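Local coordinates for protein phosphatidylinositol-specific phospholipase C1 (Streptomyces antibioticus, PDB 3H4X) that belongs to the phosphatidylinositol-specific phospholipase C family and folds as a TIM-type (beta/alpha) barrel, at residues Gly133-Lys137 / Gly138-Pro142; Ala143-Asp146 / Ala147-Gln151. All blocks are in the same frame, centred on the assembly; numbering follows the deposited sequence.

How the contacts relate
The two contacts follow each other directly along the chain. Contact 1 comes first, in the loop after strand 124-130. Contact 2 lies in helix 142-153, which starts at the last residue of contact 1. Their centres are about 12 Å apart, on the same side of the chain's centre. Together they form part of the connection from strand 124-130 towards strand 189-195, one of its two parallel neighbours in the TIM-type (beta/alpha) barrel. They also touch: Gly139 O lies 3.1 Å from Glu144 CG, and Phe134 CE1 lies 4.0 Å from Phe145 CB. Ala136, Gly141, Pro142, Ala143 and Glu144 surround one bound acetyl group, so loop and helix start both contribute to that pocket.

Contact 1: Gly133-Lys137 / Gly138-Pro142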
loop_
_atom_site.group_PDB
_atom_site.type_symbol
_atom_site.label_atom_id
_atom_site.label_comp_id
_atom_site.label_asym_id
_atom_site.label_seq_id
_atom_site.Cartn_x
_atom_site.Cartn_y
_atom_site.Cartn_z
ATOM N N GLY A 133 -2.370 10.062 11.069
ATOM C CA GLY A 133 -1.087 9.597 11.587
ATOM C C GLY A 133 -1.236 8.513 12.638
ATOM O O GLY A 133 -2.304 7.918 12.783
ATOM N N PHE A 134 -0.157 8.253 13.367
ATOM C CA PHE A 134 -0.176 7.273 14.441
ATOM C C PHE A 134 -0.607 7.899 15.763
ATOM O O PHE A 134 -0.733 9.122 15.887
ATOM C CB PHE A 134 1.203 6.624 14.601
ATOM C CG PHE A 134 1.518 5.589 13.556
ATOM C CD1 PHE A 134 0.919 4.346 13.597
ATOM C CD2 PHE A 134 2.421 5.858 12.538
ATOM C CE1 PHE A 134 1.209 3.387 12.639
ATOM C CE2 PHE A 134 2.713 4.905 11.578
ATOM C CZ PHE A 134 2.107 3.672 11.629
ATOM N N ASN A 135 -0.823 7.039 16.747
ATOM C CA ASN A 135 -1.210 7.459 18.083
ATOM C C ASN A 135 -0.511 6.574 19.106
ATOM O O ASN A 135 -1.147 5.786 19.801
ATOM C CB ASN A 135 -2.727 7.363 18.238
ATOM C CG ASN A 135 -3.210 7.834 19.590
ATOM O OD1 ASN A 135 -2.449 8.404 20.372
ATOM N ND2 ASN A 135 -4.483 7.600 19.871
ATOM N N ALA A 136 0.810 6.696 19.176
ATOM C CA ALA A 136 1.602 5.875 20.080
ATOM C C ALA A 136 1.137 6.028 21.525
ATOM O O ALA A 136 1.040 5.046 22.262
ATOM C CB ALA A 136 3.079 6.223 19.953
ATOM N N LYS A 137 0.841 7.261 21.923
ATOM C CA LYS A 137 0.431 7.537 23.296
ATOM C C LYS A 137 -0.859 6.804 23.657
ATOM O O LYS A 137 -1.089 6.469 24.821
ATOM C CB LYS A 137 0.255 9.042 23.507
ATOM C CG LYS A 137 1.501 9.861 23.217
ATOM C CD LYS A 137 2.627 9.520 24.178
ATOM C CE LYS A 137 3.835 10.417 23.952
ATOM N NZ LYS A 137 4.912 10.166 24.950
ATOM N N GLY A 138 -1.702 6.561 22.657
ATOM C CA GLY A 138 -2.976 5.883 22.867
ATOM C C GLY A 138 -2.941 4.400 22.539
ATOM O O GLY A 138 -3.985 3.767 22.389
ATOM N N GLY A 139 -1.739 3.846 22.422
ATOM C CA GLY A 139 -1.578 2.420 22.162
ATOM C C GLY A 139 -1.781 2.028 20.709
ATOM O O GLY A 139 -2.035 0.864 20.406
ATOM N N ARG A 140 -1.672 3.004 19.811
ATOM C CA ARG A 140 -1.809 2.747 18.379
ATOM C C ARG A 140 -0.665 3.383 17.603
ATOM O O ARG A 140 -0.871 4.196 16.701
ATOM C CB ARG A 140 -3.167 3.223 17.865
ATOM C CG ARG A 140 -4.326 2.401 18.406
ATOM C CD ARG A 140 -5.627 2.717 17.703
ATOM N NE ARG A 140 -6.191 4.016 18.076
ATOM C CZ ARG A 140 -6.948 4.223 19.149
ATOM N NH1 ARG A 140 -7.440 5.433 19.400
ATOM N NH2 ARG A 140 -7.205 3.221 19.979
ATOM N N GLY A 141 0.550 2.999 17.972
ATOM C CA GLY A 141 1.742 3.425 17.256
ATOM C C GLY A 141 2.262 2.320 16.352
ATOM O O GLY A 141 1.630 1.276 16.201
ATOM N N PRO A 142 3.430 2.545 15.739
ATOM C CA PRO A 142 4.022 1.565 14.827
ATOM C C PRO A 142 4.139 0.157 15.421
ATOM O O PRO A 142 3.849 -0.823 14.733
ATOM C CB PRO A 142 5.403 2.161 14.545
ATOM C CG PRO A 142 5.174 3.643 14.645
ATOM C CD PRO A 142 4.187 3.810 15.769
#
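The first torsion of Phe134 (chi1 -77°) sets CG beside the backbone N and brings the ring against Pro142. That of Asn135 (chi1 -178°) turns its amide towards Gly138. Pro142 CD sits over one face of the Phe134 ring, 4.0 Å from the ring centroid, in a CH-pi contact. Arg140 O lies at the edge of the same ring, in its plane, 3.6 Å from Phe134 CD1. That carbonyl also accepts the backbone N-H of Asn135. The return bond runs from Arg140 N to Asn135 O at 2.8 Å. The two bonds make Asn135 and Arg140 a single antiparallel hydrogen-bonded pair. A type I turn over Ala136-Gly139 leads into a G1 bulge, with Gly139 and Arg140 opposite the single residue Asn135. Gly139 has the positive phi usual at this position. Gly139 N closes the turn on Ala136 O at 3.0 Å. Gly138 N makes two weak bonds, to Asn135 O and to Asn135 OD1. Asn135 ND2 approaches Arg140 NH1 at 3.7 Å, with the amide and guanidinium planes 77° apart. Both polar ends have a common anchor: Asn135 ND2 and Arg140 NE each donate to Ser65 O. Gly141 is the N-cap of helix 142-153. Its N-H donates to Glu144 OE1, one half of a capping box; glycine has no side chain for the other. Phe134 and Pro142 both touch Glu212 of helix 209-222.

Contact 2: Ala143-Asp146 / Ala147-Gln151; sequences AEFD and ALIRQ
Phe145 and Ile149 run alongside each other from successive turns of helix 142-153. Ile149 CD1 reaches over one face of the Phe145 ring in a CH-pi contact. Ile149 CD1 is 3.5 Å from Phe145 CE2. Its distance to the centroid of the Phe145 ring is 3.9 Å. Phe145 CG lies beside the carbonyl carbon (chi1 178°), which leans the ring towards the next turn, and the extended second torsion of Ile149 (chi2 172°) carries CD1 out to it. These are regular alpha-helical i to i+4 relations. The backbone bonds run from Ala147 N to Ala143 O, Leu148 N to Glu144 O, Ile149 N to Phe145 O and Arg150 N to Asp146 O. Further out, the apolar side of the helix packs on the rest of the fold. Phe145 touches Leu193 and Ile149 touches Phe191, both on strand 189-195. Leu148 and Ile149 meet Leu108 of helix 104-117.

Another side of the helix is polar. Asp146 is buried, and both its carboxylate oxygens are engaged: OD1 with Tyr213 OH and Thr230 OG1, OD2 with His216 NE2. The bonds to Tyr213 and His216 tie it to helix 209-222, and that to Thr230 to a loop. Together they should steady the carboxylate. Arg150 bends at chi3 and folds back along the helix, where NH1 donates to Gln228 O. Its charge may help to favour the ionised carboxylate of Asp146, although Arg150 NH1 and Asp146 OD2 are 4.9 Å apart. One guanidinium face lies against Ala147 CA, 3.5 Å from the plane, and Arg150 NH1 comes within 3.6 Å of Asp146 CB.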
loop_
_atom_site.group_PDB
_atom_site.type_symbol
_atom_site.label_atom_id
_atom_site.label_comp_id
_atom_site.label_asym_id
_atom_site.label_seq_id
_atom_site.Cartn_x
_atom_site.Cartn_y
_atom_site.Cartn_z
ATOM N N ALA A 143 4.547 0.051 16.682
ATOM C CA ALA A 143 4.734 -1.256 17.304
ATOM C C ALA A 143 3.414 -2.010 17.452
ATOM O O ALA A 143 3.352 -3.222 17.241
ATOM C CB ALA A 143 5.429 -1.112 18.653
ATOM N N GLU A 144 2.359 -1.299 17.833
ATOM C CA GLU A 144 1.055 -1.928 17.999
ATOM C C GLU A 144 0.434 -2.290 16.648
ATOM O O GLU A 144 -0.255 -3.298 16.523
ATOM C CB GLU A 144 0.123 -1.034 18.822
ATOM C CG GLU A 144 0.555 -0.855 20.281
ATOM C CD GLU A 144 1.571 0.258 20.483
ATOM O OE1 GLU A 144 1.829 1.033 19.541
ATOM O OE2 GLU A 144 2.113 0.367 21.604
ATOM N N PHE A 145 0.696 -1.462 15.645
ATOM C CA PHE A 145 0.294 -1.731 14.272
ATOM C C PHE A 145 0.921 -3.047 13.796
ATOM O O PHE A 145 0.219 -3.944 13.323
ATOM C CB PHE A 145 0.738 -0.544 13.416
ATOM C CG PHE A 145 0.441 -0.675 11.953
ATOM C CD1 PHE A 145 -0.791 -0.292 11.436
ATOM C CD2 PHE A 145 1.412 -1.135 11.083
ATOM C CE1 PHE A 145 -1.047 -0.387 10.080
ATOM C CE2 PHE A 145 1.161 -1.229 9.729
ATOM C CZ PHE A 145 -0.069 -0.862 9.229
ATOM N N ASP A 146 2.239 -3.173 13.950
ATOM C CA ASP A 146 2.932 -4.406 13.581
ATOM C C ASP A 146 2.358 -5.610 14.334
ATOM O O ASP A 146 2.143 -6.678 13.757
ATOM C CB ASP A 146 4.424 -4.318 13.909
ATOM C CG ASP A 146 5.210 -3.457 12.940
ATOM O OD1 ASP A 146 4.723 -3.146 11.832
ATOM O OD2 ASP A 146 6.354 -3.117 13.305
ATOM N N ALA A 147 2.143 -5.444 15.636
ATOM C CA ALA A 147 1.685 -6.548 16.472
ATOM C C ALA A 147 0.331 -7.083 16.017
ATOM O O ALA A 147 0.101 -8.293 16.015
ATOM C CB ALA A 147 1.634 -6.131 17.936
ATOM N N LEU A 148 -0.562 -6.178 15.634
ATOM C CA LEU A 148 -1.886 -6.563 15.163
ATOM C C LEU A 148 -1.792 -7.333 13.853
ATOM O O LEU A 148 -2.448 -8.358 13.676
ATOM C CB LEU A 148 -2.769 -5.328 14.991
ATOM C CG LEU A 148 -4.150 -5.586 14.385
ATOM C CD1 LEU A 148 -4.970 -6.565 15.219
ATOM C CD2 LEU A 148 -4.889 -4.273 14.219
ATOM N N ILE A 149 -0.984 -6.835 12.925
ATOM C CA ILE A 149 -0.820 -7.517 11.651
ATOM C C ILE A 149 -0.183 -8.895 11.839
ATOM O O ILE A 149 -0.618 -9.868 11.221
ATOM C CB ILE A 149 -0.040 -6.648 10.641
ATOM C CG1 ILE A 149 -0.911 -5.462 10.207
ATOM C CG2 ILE A 149 0.389 -7.471 9.435
ATOM C CD1 ILE A 149 -0.199 -4.439 9.366
ATOM N N ARG A 150 0.822 -8.991 12.707
ATOM C CA ARG A 150 1.426 -10.292 13.010
ATOM C C ARG A 150 0.380 -11.255 13.559
ATOM O O ARG A 150 0.331 -12.417 13.168
ATOM C CB ARG A 150 2.576 -10.168 14.020
ATOM C CG ARG A 150 3.843 -9.525 13.477
ATOM C CD ARG A 150 5.076 -9.826 14.340
ATOM N NE ARG A 150 4.858 -9.551 15.759
ATOM C CZ ARG A 150 4.998 -8.355 16.327
ATOM N NH1 ARG A 150 5.360 -7.301 15.601
ATOM N NH2 ARG A 150 4.770 -8.210 17.626
ATOM N N GLN A 151 -0.453 -10.770 14.470
ATOM C CA GLN A 151 -1.476 -11.605 15.092
ATOM C C GLN A 151 -2.479 -12.125 14.068
ATOM O O GLN A 151 -2.855 -13.296 14.090
ATOM C CB GLN A 151 -2.196 -10.821 16.192
ATOM C CG GLN A 151 -3.189 -11.640 17.005
ATOM C CD GLN A 151 -4.609 -11.542 16.493
ATOM O OE1 GLN A 151 -5.076 -10.467 16.117
ATOM N NE2 GLN A 151 -5.318 -12.669 16.497
#